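Local coordinates for ribulose bisphosphate carboxylase (Pyrococcus horikoshii, PDB 2D69), which probably catalyses the carboxylation of ribulose 1,5-bisphosphate to two molecules of 3-phosphoglycerate, as part of an archaeal AMP degradation pathway, at residues K150-T155 with A388-I393; T155-K160 with G374-P379; I173-W178 with G381-A386; G349-G354 with L367-G372. One frame throughout, in Å; residues are numbered along the deposited sequence.

Contact 1: residues K150-T155 with A388-I393; sequences KDRPLT and ALRDAI. With SO4 (sulfate ion), chain H.
R152 and R390 lay their guanidinium groups flat on one another, the planes only 16° apart and the group centres 3.6 Å from each other. In this offset overlap, NH2 of R152 sits over the middle of the R390 group, 3.4 Å from its CZ. The two chains reach the stack differently. R152 runs extended from CG to NE, whereas R390 is folded at chi2 (-74°) and chi3 (-55°). The two side chains cross at about a right angle, and the bends in R390 turn its head flat against that of R152. Below the stack the contact is apolar. P153 and I393 slide past each other in opposite directions, ring carbon CD of P153 lying 3.9 Å from CG2 of I393. T155 turns its methyl toward the helix: CG2 meets CD2 of L389 tip to tip at 3.8 Å and is pressed against CD1 of I393 at 3.4 Å, a tight fit. Small or branched residues suit this seam, where strand 154-157, the first of the TIM barrel, is covered by the barrel's last helix. A sulfate beside R152 takes a weak bond from NE to its O4 (3.5 Å), with two more weak ones from the backbone N of K150. R152 NH1 pairs with D183 in a salt bridge, and R390 NH1 with E219 as well as the carbonyl of G181. A leucine in place of R152 would probably leave the D183 carboxylate without this partner and the R390 guanidinium without the flat group over its face. Two like charges can stack so closely probably because these acids offset them.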
loop_
_atom_site.group_PDB
_atom_site.type_symbol
_atom_site.label_atom_id
_atom_site.label_comp_id
_atom_site.label_asym_id
_atom_site.label_seq_id
_atom_site.Cartn_x
_atom_site.Cartn_y
_atom_site.Cartn_z
ATOM N N LYS A 150 28.851 24.589 22.350
ATOM C CA LYS A 150 27.960 25.637 22.888
ATOM C C LYS A 150 28.319 27.088 22.514
ATOM O O LYS A 150 27.432 27.934 22.357
ATOM C CB LYS A 150 27.601 25.443 24.372
ATOM C CG LYS A 150 28.734 25.515 25.367
ATOM C CD LYS A 150 28.379 24.802 26.760
ATOM C CE LYS A 150 29.714 24.197 27.407
ATOM N NZ LYS A 150 29.638 23.655 28.838
ATOM N N ASP A 151 29.583 27.356 22.268
ATOM C CA ASP A 151 30.035 28.746 22.096
ATOM C C ASP A 151 30.902 29.007 20.824
ATOM O O ASP A 151 30.651 29.990 20.073
ATOM C CB ASP A 151 30.802 29.193 23.349
ATOM C CG ASP A 151 31.079 30.697 23.341
ATOM O OD1 ASP A 151 30.079 31.470 23.193
ATOM O OD2 ASP A 151 32.246 31.194 23.439
ATOM N N ARG A 152 31.900 28.157 20.582
ATOM C CA ARG A 152 32.868 28.407 19.502
ATOM C C ARG A 152 32.244 28.206 18.140
ATOM O O ARG A 152 31.275 27.470 18.040
ATOM C CB ARG A 152 34.106 27.522 19.655
ATOM C CG ARG A 152 33.854 26.038 19.432
ATOM C CD ARG A 152 35.147 25.266 19.266
ATOM N NE ARG A 152 34.861 23.826 19.236
ATOM C CZ ARG A 152 34.543 23.156 18.163
ATOM N NH1 ARG A 152 34.479 23.772 17.005
ATOM N NH2 ARG A 152 34.267 21.867 18.229
ATOM N N PRO A 153 32.765 28.838 17.090
ATOM C CA PRO A 153 32.328 28.495 15.734
ATOM C C PRO A 153 32.606 27.009 15.456
ATOM O O PRO A 153 33.483 26.378 16.032
ATOM C CB PRO A 153 33.156 29.405 14.816
ATOM C CG PRO A 153 34.191 29.991 15.645
ATOM C CD PRO A 153 33.793 29.878 17.100
ATOM N N LEU A 154 31.830 26.454 14.560
ATOM C CA LEU A 154 32.054 25.080 14.107
ATOM C C LEU A 154 33.037 25.132 12.953
ATOM O O LEU A 154 33.160 26.163 12.291
ATOM C CB LEU A 154 30.743 24.448 13.647
ATOM C CG LEU A 154 29.714 24.071 14.722
ATOM C CD1 LEU A 154 28.364 23.749 14.054
ATOM C CD2 LEU A 154 30.168 22.862 15.463
ATOM N N THR A 155 33.772 24.031 12.774
ATOM C CA THR A 155 34.687 23.877 11.655
ATOM C C THR A 155 34.252 22.824 10.636
ATOM O O THR A 155 33.586 21.834 10.956
ATOM C CB THR A 155 36.056 23.543 12.132
ATOM O OG1 THR A 155 36.036 22.277 12.795
ATOM C CG2 THR A 155 36.565 24.564 13.126
ATOM N N ALA A 388 45.381 22.483 14.060
ATOM C CA ALA A 388 45.885 23.855 14.046
ATOM C C ALA A 388 44.713 24.829 13.966
ATOM O O ALA A 388 44.696 25.867 14.619
ATOM C CB ALA A 388 46.824 24.070 12.880
ATOM N N LEU A 389 43.729 24.477 13.165
ATOM C CA LEU A 389 42.544 25.308 13.015
ATOM C C LEU A 389 41.771 25.378 14.349
ATOM O O LEU A 389 41.400 26.464 14.813
ATOM C CB LEU A 389 41.667 24.755 11.913
ATOM C CG LEU A 389 40.460 25.635 11.530
ATOM C CD1 LEU A 389 40.889 26.949 10.863
ATOM C CD2 LEU A 389 39.495 24.835 10.651
ATOM N N ARG A 390 41.555 24.224 14.969
ATOM C CA ARG A 390 40.838 24.167 16.263
ATOM C C ARG A 390 41.592 24.944 17.336
ATOM O O ARG A 390 40.980 25.587 18.166
ATOM C CB ARG A 390 40.604 22.730 16.715
ATOM C CG ARG A 390 39.449 21.989 15.949
ATOM C CD ARG A 390 38.001 22.425 16.339
ATOM N NE ARG A 390 37.811 22.290 17.800
ATOM C CZ ARG A 390 37.561 21.142 18.440
ATOM N NH1 ARG A 390 37.414 20.003 17.783
ATOM N NH2 ARG A 390 37.381 21.145 19.757
ATOM N N ASP A 391 42.923 24.908 17.320
ATOM C CA ASP A 391 43.695 25.584 18.350
ATOM C C ASP A 391 43.663 27.078 18.124
ATOM O O ASP A 391 43.578 27.845 19.081
ATOM C CB ASP A 391 45.122 25.121 18.333
ATOM C CG ASP A 391 45.301 23.738 18.937
ATOM O OD1 ASP A 391 44.399 23.190 19.631
ATOM O OD2 ASP A 391 46.345 23.130 18.780
ATOM N N ALA A 392 43.711 27.512 16.869
ATOM C CA ALA A 392 43.631 28.933 16.595
ATOM C C ALA A 392 42.271 29.498 17.012
ATOM O O ALA A 392 42.211 30.618 17.473
ATOM C CB ALA A 392 43.932 29.245 15.123
ATOM N N ILE A 393 41.190 28.737 16.841
ATOM C CA ILE A 393 39.852 29.178 17.250
ATOM C C ILE A 393 39.760 29.218 18.792
ATOM O O ILE A 393 39.258 30.181 19.355
ATOM C CB ILE A 393 38.753 28.270 16.627
ATOM C CG1 ILE A 393 38.661 28.500 15.113
ATOM C CG2 ILE A 393 37.417 28.523 17.254
ATOM C CD1 ILE A 393 38.075 27.332 14.375
HETATM S S SO4 H . 32.652 23.557 23.271
HETATM O O1 SO4 H . 31.493 22.682 23.463
HETATM O O2 SO4 H . 32.220 24.867 22.758
HETATM O O3 SO4 H . 33.247 23.745 24.593
HETATM O O4 SO4 H . 33.643 22.943 22.373
#

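Contact 2: residues T155-K160 with G374-P379. With SO4 (sulfate ion), chain E.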
loop_
_atom_site.group_PDB
_atom_site.type_symbol
_atom_site.label_atom_id
_atom_site.label_comp_id
_atom_site.label_asym_id
_atom_site.label_seq_id
_atom_site.Cartn_x
_atom_site.Cartn_y
_atom_site.Cartn_z
ATOM N N THR A 155 33.772 24.031 12.774
ATOM C CA THR A 155 34.687 23.877 11.655
ATOM C C THR A 155 34.252 22.824 10.636
ATOM O O THR A 155 33.586 21.834 10.956
ATOM C CB THR A 155 36.056 23.543 12.132
ATOM O OG1 THR A 155 36.036 22.277 12.795
ATOM C CG2 THR A 155 36.565 24.564 13.126
ATOM N N ALA A 156 34.645 23.085 9.391
ATOM C CA ALA A 156 34.316 22.268 8.240
ATOM C C ALA A 156 35.509 22.223 7.314
ATOM O O ALA A 156 36.285 23.189 7.234
ATOM C CB ALA A 156 33.136 22.849 7.509
ATOM N N THR A 157 35.655 21.085 6.626
ATOM C CA THR A 157 36.630 20.930 5.566
ATOM C C THR A 157 36.115 20.121 4.361
ATOM O O THR A 157 35.631 19.008 4.512
ATOM C CB THR A 157 37.862 20.290 6.127
ATOM O OG1 THR A 157 38.552 21.257 6.936
ATOM C CG2 THR A 157 38.881 20.031 5.047
ATOM N N VAL A 158 36.244 20.698 3.171
ATOM C CA VAL A 158 36.087 19.960 1.910
ATOM C C VAL A 158 37.458 19.404 1.528
ATOM O O VAL A 158 38.411 20.160 1.436
ATOM C CB VAL A 158 35.704 20.888 0.749
ATOM C CG1 VAL A 158 35.424 20.062 -0.529
ATOM C CG2 VAL A 158 34.515 21.768 1.123
ATOM N N PRO A 159 37.595 18.101 1.306
ATOM C CA PRO A 159 38.894 17.584 0.887
ATOM C C PRO A 159 39.351 18.188 -0.450
ATOM O O PRO A 159 38.555 18.713 -1.238
ATOM C CB PRO A 159 38.663 16.074 0.783
ATOM C CG PRO A 159 37.517 15.805 1.674
ATOM C CD PRO A 159 36.618 17.013 1.499
ATOM N N LYS A 160 40.667 18.176 -0.616
ATOM C CA LYS A 160 41.381 18.614 -1.818
ATOM C C LYS A 160 42.198 17.430 -2.348
ATOM O O LYS A 160 42.885 16.787 -1.548
ATOM C CB LYS A 160 42.366 19.743 -1.461
ATOM C CG LYS A 160 41.714 21.096 -1.104
ATOM C CD LYS A 160 40.833 21.654 -2.215
ATOM C CE LYS A 160 39.611 22.457 -1.686
ATOM N NZ LYS A 160 40.072 23.869 -1.347
ATOM N N GLY A 374 43.729 25.386 3.751
ATOM C CA GLY A 374 44.515 25.635 4.956
ATOM C C GLY A 374 44.711 24.362 5.785
ATOM O O GLY A 374 45.782 24.101 6.332
ATOM N N VAL A 375 43.695 23.528 5.823
ATOM C CA VAL A 375 43.771 22.277 6.553
ATOM C C VAL A 375 44.491 21.197 5.745
ATOM O O VAL A 375 45.431 20.576 6.225
ATOM C CB VAL A 375 42.336 21.826 6.990
ATOM C CG1 VAL A 375 42.334 20.423 7.505
ATOM C CG2 VAL A 375 41.820 22.777 8.059
ATOM N N MET A 376 44.057 20.986 4.515
ATOM C CA MET A 376 44.647 19.968 3.619
ATOM C C MET A 376 46.120 20.267 3.314
ATOM O O MET A 376 46.892 19.358 3.049
ATOM C CB MET A 376 43.840 19.877 2.312
ATOM C CG MET A 376 42.447 19.252 2.480
ATOM S SD MET A 376 42.373 17.485 3.021
ATOM C CE MET A 376 43.490 16.687 1.915
ATOM N N GLY A 377 46.512 21.536 3.419
ATOM C CA GLY A 377 47.850 21.976 3.087
ATOM C C GLY A 377 48.872 22.008 4.198
ATOM O O GLY A 377 50.039 22.360 3.973
ATOM N N HIS A 378 48.461 21.657 5.417
ATOM C CA HIS A 378 49.362 21.788 6.552
ATOM C C HIS A 378 50.570 20.928 6.232
ATOM O O HIS A 378 50.414 19.825 5.722
ATOM C CB HIS A 378 48.683 21.296 7.810
ATOM C CG HIS A 378 49.423 21.641 9.049
ATOM N ND1 HIS A 378 50.565 20.979 9.426
ATOM C CD2 HIS A 378 49.211 22.591 9.981
ATOM C CE1 HIS A 378 51.021 21.488 10.554
ATOM N NE2 HIS A 378 50.198 22.444 10.936
ATOM N N PRO A 379 51.779 21.432 6.476
ATOM C CA PRO A 379 53.000 20.644 6.273
ATOM C C PRO A 379 53.044 19.269 6.939
ATOM O O PRO A 379 53.756 18.408 6.436
ATOM C CB PRO A 379 54.100 21.538 6.859
ATOM C CG PRO A 379 53.584 22.898 6.672
ATOM C CD PRO A 379 52.075 22.816 6.891
HETATM S S SO4 E . 39.402 26.829 0.352
HETATM O O1 SO4 E . 40.597 26.168 -0.147
HETATM O O2 SO4 E . 39.410 28.227 -0.002
HETATM O O3 SO4 E . 38.273 26.194 -0.301
HETATM O O4 SO4 E . 39.288 26.633 1.786
#
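M376 and K160 make the main apolar contact, in which the thioether chain wraps round lysine backbone as much as side chain. CG of M376 lies 4.0 Å from CB of K160, SD rests 4.1 Å from CA of P159, and the bends at chi2 (-64°) and chi3 (-50°) curl CE back to 3.5 Å from the carbonyl O of K160. An unbranched, pliable methionine suits a surface of this irregular shape. Earlier in the segment, at the end of strand 154-157, T157 sets its hydroxyl oxygen against V375, OG1 standing 3.8 Å from CG2, so a polar atom meets a hydrocarbon. That hydroxyl turns to its own chain, giving a weak hydrogen bond of 3.0 Å to the carbonyl O of A156.

The polar part belongs to the end of K160, which leaves the helix behind and reaches a sulfate. Its NZ comes within 2.6 Å of O1 and makes a weak bond to O3. The same anion is held by the backbone N atoms of G350 and G373 and by Q370 NE2. From the second subunit, W59 packs on M376, and T57 OG1 of that subunit is hydrogen-bonded to the carbonyl O of M376.

Van der Waals packing thus joins the two segments and shuts the backbone N of K160 away with no partner. The amino group of this predicted proton acceptor is left to face the anion site, which is consistent with a place for a substrate phosphate.

Contact 3: residues I173-W178 with G381-A386; sequences IAYELW and GPRAGA
The guanidinium of R383 meets the carboxylate of E176 at its edge, OE2 lying in the guanidinium plane. NH1 is close to both carboxylate oxygens, 2.7 Å from OE2 and 2.8 Å from OE1, and its N-H points off line to OE2, so the hydrogen bond within this salt bridge is weak; the two planes are 55° apart. OE1 also lies in the plane of the Y175 ring, at its edge. R383 and Y175 run side by side in the same direction with planes 70° apart, NH2 coming 3.6 Å from ring atom CE1; the phenol OH is bonded to E216. R383, with CG anti to its backbone N and a bend at chi3, crosses E176 obliquely, its CB and CG beside the glutamate and its tip on the acid. A water donates to E176 OE2 (2.6 Å) and accepts from R383 N, in the first turn of helix 382-398.

On the inner side the packing is apolar. The P382 ring crosses I173 at about a right angle, CG only 3.5 Å from CD1, and its CB lies 3.9 Å from CD2 of L177. A386, small enough for a close approach, sets its CB 3.6 Å from the carbonyl O of L177.

The helix segments run side by side at 28°, axes 7.7 Å apart. They are the first and last major helices of the TIM barrel, brought together where the ring closes. V375 and M376 of helix 372-376 fill in beneath them, L177 also packs on L185 of strand 184-186, and W59 of a second subunit covers I173, E176 and P382.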
loop_
_atom_site.group_PDB
_atom_site.type_symbol
_atom_site.label_atom_id
_atom_site.label_comp_id
_atom_site.label_asym_id
_atom_site.label_seq_id
_atom_site.Cartn_x
_atom_site.Cartn_y
_atom_site.Cartn_z
ATOM N N ILE A 173 40.735 10.002 4.211
ATOM C CA ILE A 173 40.880 11.413 4.451
ATOM C C ILE A 173 39.914 11.899 5.515
ATOM O O ILE A 173 40.315 12.665 6.400
ATOM C CB ILE A 173 40.872 12.227 3.142
ATOM C CG1 ILE A 173 41.159 13.689 3.441
ATOM C CG2 ILE A 173 39.611 12.055 2.343
ATOM C CD1 ILE A 173 42.545 13.893 4.028
ATOM N N ALA A 174 38.665 11.422 5.492
ATOM C CA ALA A 174 37.689 11.789 6.509
ATOM C C ALA A 174 38.172 11.451 7.890
ATOM O O ALA A 174 37.990 12.224 8.797
ATOM C CB ALA A 174 36.378 11.067 6.264
ATOM N N TYR A 175 38.740 10.265 8.060
ATOM C CA TYR A 175 39.250 9.828 9.392
ATOM C C TYR A 175 40.277 10.815 9.913
ATOM O O TYR A 175 40.266 11.150 11.092
ATOM C CB TYR A 175 39.889 8.456 9.301
ATOM C CG TYR A 175 40.332 7.925 10.624
ATOM C CD1 TYR A 175 41.640 8.043 11.023
ATOM C CD2 TYR A 175 39.411 7.407 11.527
ATOM C CE1 TYR A 175 42.067 7.531 12.235
ATOM C CE2 TYR A 175 39.803 6.944 12.762
ATOM C CZ TYR A 175 41.137 7.012 13.106
ATOM O OH TYR A 175 41.563 6.581 14.320
ATOM N N GLU A 176 41.179 11.229 9.035
ATOM C CA GLU A 176 42.190 12.205 9.381
ATOM C C GLU A 176 41.608 13.538 9.830
ATOM O O GLU A 176 41.996 14.085 10.865
ATOM C CB GLU A 176 43.166 12.444 8.189
ATOM C CG GLU A 176 44.075 11.275 7.816
ATOM C CD GLU A 176 44.875 10.736 8.995
ATOM O OE1 GLU A 176 44.694 9.559 9.382
ATOM O OE2 GLU A 176 45.712 11.498 9.510
ATOM N N LEU A 177 40.663 14.040 9.059
ATOM C CA LEU A 177 40.122 15.383 9.291
ATOM C C LEU A 177 39.334 15.472 10.559
ATOM O O LEU A 177 39.563 16.375 11.386
ATOM C CB LEU A 177 39.245 15.799 8.128
ATOM C CG LEU A 177 39.998 16.012 6.824
ATOM C CD1 LEU A 177 39.064 16.084 5.664
ATOM C CD2 LEU A 177 40.762 17.283 6.887
ATOM N N TRP A 178 38.425 14.514 10.719
ATOM C CA TRP A 178 37.615 14.370 11.935
ATOM C C TRP A 178 38.496 14.108 13.164
ATOM O O TRP A 178 38.355 14.803 14.166
ATOM C CB TRP A 178 36.582 13.224 11.774
ATOM C CG TRP A 178 35.302 13.543 11.013
ATOM C CD1 TRP A 178 34.643 14.723 10.980
ATOM C CD2 TRP A 178 34.546 12.645 10.199
ATOM N NE1 TRP A 178 33.492 14.606 10.243
ATOM C CE2 TRP A 178 33.403 13.334 9.761
ATOM C CE3 TRP A 178 34.676 11.292 9.860
ATOM C CZ2 TRP A 178 32.455 12.751 8.951
ATOM C CZ3 TRP A 178 33.774 10.739 9.058
ATOM C CH2 TRP A 178 32.661 11.462 8.591
ATOM N N GLY A 381 50.322 17.367 7.406
ATOM C CA GLY A 381 49.208 16.585 6.889
ATOM C C GLY A 381 47.870 17.087 7.419
ATOM O O GLY A 381 47.823 17.937 8.295
ATOM N N PRO A 382 46.787 16.578 6.860
ATOM C CA PRO A 382 45.437 17.074 7.183
ATOM C C PRO A 382 45.025 16.915 8.646
ATOM O O PRO A 382 44.378 17.791 9.171
ATOM C CB PRO A 382 44.509 16.287 6.250
ATOM C CG PRO A 382 45.314 15.187 5.668
ATOM C CD PRO A 382 46.787 15.530 5.816
ATOM N N ARG A 383 45.410 15.848 9.315
ATOM C CA ARG A 383 45.094 15.735 10.742
ATOM C C ARG A 383 45.698 16.891 11.520
ATOM O O ARG A 383 45.034 17.527 12.327
ATOM C CB ARG A 383 45.638 14.444 11.303
ATOM C CG ARG A 383 45.007 13.934 12.572
ATOM C CD ARG A 383 45.903 12.944 13.218
ATOM N NE ARG A 383 45.248 11.795 13.832
ATOM C CZ ARG A 383 45.005 10.615 13.257
ATOM N NH1 ARG A 383 45.266 10.375 11.978
ATOM N NH2 ARG A 383 44.437 9.667 13.986
ATOM N N ALA A 384 46.961 17.173 11.267
ATOM C CA ALA A 384 47.636 18.261 11.934
ATOM C C ALA A 384 47.047 19.593 11.574
ATOM O O ALA A 384 46.960 20.477 12.418
ATOM C CB ALA A 384 49.150 18.262 11.615
ATOM N N GLY A 385 46.609 19.752 10.333
ATOM C CA GLY A 385 45.966 20.998 9.941
ATOM C C GLY A 385 44.682 21.263 10.688
ATOM O O GLY A 385 44.316 22.402 10.976
ATOM N N ALA A 386 43.925 20.206 10.918
ATOM C CA ALA A 386 42.653 20.359 11.585
ATOM C C ALA A 386 42.909 20.803 13.012
ATOM O O ALA A 386 42.191 21.664 13.507
ATOM C CB ALA A 386 41.875 19.069 11.564
HETATM O O HOH W 1 47.061 13.380 8.416
#

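Contact 4: residues G349-G354 with L367-G372; sequences GGLHPG and LVIQAG. With SO4 (sulfate ion), chain E.
G349 faces Q370 across a bound water, at the C-terminal ends of two neighbouring strands of the TIM barrel, 344-348 and 368-370, where their loops form a predicted substrate site. The N of G349 donates to the water, which in turn donates to Q370 O and to sulfate O4; glycine is required here because its backbone angles would jam a side chain against the preceding carbonyl. G350, also at positive phi, points its N-H at sulfate O2 over 2.7 Å, close to straight at 156°. L351 N is the second donor to the water (2.9 Å), so four bonds grip it. The leucine chain then turns to the strand, CD1 lying 4.1 Å from CG2 of I369. P353 packs on A388 and A392 of helix 382-398.

Opposite, Q370 hands NE2 to sulfate O4 (3.2 Å) and to the hydroxyl of S348, while OE1 accepts from V158 N and, weakly, from G372 N. A leucine in place of Q370 would probably leave V158 N without its acceptor and rob the anion of a donor. The methyl CB of A371 rests 3.7 Å from the carbonyl O of L351.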
loop_
_atom_site.group_PDB
_atom_site.type_symbol
_atom_site.label_atom_id
_atom_site.label_comp_id
_atom_site.label_asym_id
_atom_site.label_seq_id
_atom_site.Cartn_x
_atom_site.Cartn_y
_atom_site.Cartn_z
ATOM N N GLY A 349 36.727 30.553 1.918
ATOM C CA GLY A 349 37.480 31.246 0.882
ATOM C C GLY A 349 38.858 31.580 1.373
ATOM O O GLY A 349 39.075 32.671 1.877
ATOM N N GLY A 350 39.749 30.593 1.323
ATOM C CA GLY A 350 41.133 30.759 1.677
ATOM C C GLY A 350 41.412 30.993 3.144
ATOM O O GLY A 350 42.417 31.608 3.490
ATOM N N LEU A 351 40.583 30.445 4.014
ATOM C CA LEU A 351 40.798 30.587 5.440
ATOM C C LEU A 351 41.856 29.599 5.944
ATOM O O LEU A 351 42.015 28.501 5.417
ATOM C CB LEU A 351 39.489 30.413 6.199
ATOM C CG LEU A 351 38.383 31.373 5.730
ATOM C CD1 LEU A 351 37.096 31.054 6.392
ATOM C CD2 LEU A 351 38.740 32.826 5.985
ATOM N N HIS A 352 42.600 30.035 6.936
ATOM C CA HIS A 352 43.586 29.195 7.591
ATOM C C HIS A 352 43.755 29.721 9.002
ATOM O O HIS A 352 43.230 30.790 9.313
ATOM C CB HIS A 352 44.888 29.249 6.788
ATOM C CG HIS A 352 45.509 30.608 6.724
ATOM N ND1 HIS A 352 45.369 31.443 5.634
ATOM C CD2 HIS A 352 46.281 31.279 7.617
ATOM C CE1 HIS A 352 46.050 32.561 5.851
ATOM N NE2 HIS A 352 46.604 32.489 7.049
ATOM N N PRO A 353 44.458 28.987 9.855
ATOM C CA PRO A 353 44.488 29.289 11.298
ATOM C C PRO A 353 44.862 30.720 11.696
ATOM O O PRO A 353 44.255 31.255 12.647
ATOM C CB PRO A 353 45.513 28.279 11.831
ATOM C CG PRO A 353 45.371 27.113 10.876
ATOM C CD PRO A 353 45.244 27.773 9.545
ATOM N N GLY A 354 45.837 31.322 11.015
ATOM C CA GLY A 354 46.252 32.698 11.274
ATOM C C GLY A 354 45.165 33.754 11.010
ATOM O O GLY A 354 45.263 34.888 11.445
ATOM N N LEU A 367 29.341 30.998 13.591
ATOM C CA LEU A 367 29.808 30.741 12.238
ATOM C C LEU A 367 30.103 29.278 12.060
ATOM O O LEU A 367 30.499 28.577 12.997
ATOM C CB LEU A 367 31.113 31.471 11.935
ATOM C CG LEU A 367 31.150 32.983 12.015
ATOM C CD1 LEU A 367 32.578 33.425 11.836
ATOM C CD2 LEU A 367 30.266 33.642 10.968
ATOM N N VAL A 368 29.913 28.808 10.841
ATOM C CA VAL A 368 30.561 27.598 10.426
ATOM C C VAL A 368 31.741 28.013 9.589
ATOM O O VAL A 368 31.559 28.752 8.608
ATOM C CB VAL A 368 29.624 26.738 9.611
ATOM C CG1 VAL A 368 30.344 25.508 9.124
ATOM C CG2 VAL A 368 28.369 26.361 10.431
ATOM N N ILE A 369 32.934 27.531 9.935
ATOM C CA ILE A 369 34.148 28.026 9.265
ATOM C C ILE A 369 34.712 26.919 8.394
ATOM O O ILE A 369 35.135 25.880 8.909
ATOM C CB ILE A 369 35.168 28.435 10.304
ATOM C CG1 ILE A 369 34.680 29.664 11.054
ATOM C CG2 ILE A 369 36.521 28.719 9.655
ATOM C CD1 ILE A 369 35.492 29.939 12.305
ATOM N N GLN A 370 34.654 27.095 7.082
ATOM C CA GLN A 370 35.139 26.060 6.169
ATOM C C GLN A 370 36.580 26.434 5.793
ATOM O O GLN A 370 36.799 27.486 5.191
ATOM C CB GLN A 370 34.285 25.977 4.905
ATOM C CG GLN A 370 34.565 24.724 4.001
ATOM C CD GLN A 370 35.924 24.753 3.256
ATOM O OE1 GLN A 370 36.691 23.769 3.310
ATOM N NE2 GLN A 370 36.234 25.872 2.570
ATOM N N ALA A 371 37.526 25.573 6.126
ATOM C CA ALA A 371 38.933 25.850 5.857
ATOM C C ALA A 371 39.626 24.678 5.207
ATOM O O ALA A 371 40.602 24.140 5.753
ATOM C CB ALA A 371 39.658 26.278 7.106
ATOM N N GLY A 372 39.193 24.406 3.980
ATOM C CA GLY A 372 39.808 23.491 3.030
ATOM C C GLY A 372 41.309 23.468 2.821
ATOM O O GLY A 372 41.989 22.613 3.381
HETATM S S SO4 E . 39.402 26.829 0.352
HETATM O O1 SO4 E . 40.597 26.168 -0.147
HETATM O O2 SO4 E . 39.410 28.227 -0.002
HETATM O O3 SO4 E . 38.273 26.194 -0.301
HETATM O O4 SO4 E . 39.288 26.633 1.786
HETATM O O HOH W 2 38.371 28.685 3.273
#

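Overall arrangement
Contacts 1 to 4 gather round the seam where the first strand of the barrel, 154-157, lies beside the last, 368-370. The backbones of contacts 1 and 4, with centres about 10 Å apart, are zipped at L154 O to I369 N (2.7 Å), and those of contacts 2 and 4, with about 9 Å between centres, at A156 O to A371 N (2.9 Å). Contacts 2 and 4 also share one sulfate, consistent with a phosphate pocket of the predicted active site. Contact 3 stands outside, its centre about 7 Å from that of contact 2, which it meets where M376 CE touches I173 CD1 (3.6 Å). Helix 382-398 serves both contacts 1 and 3, and the second subunit reaches contacts 2 and 3.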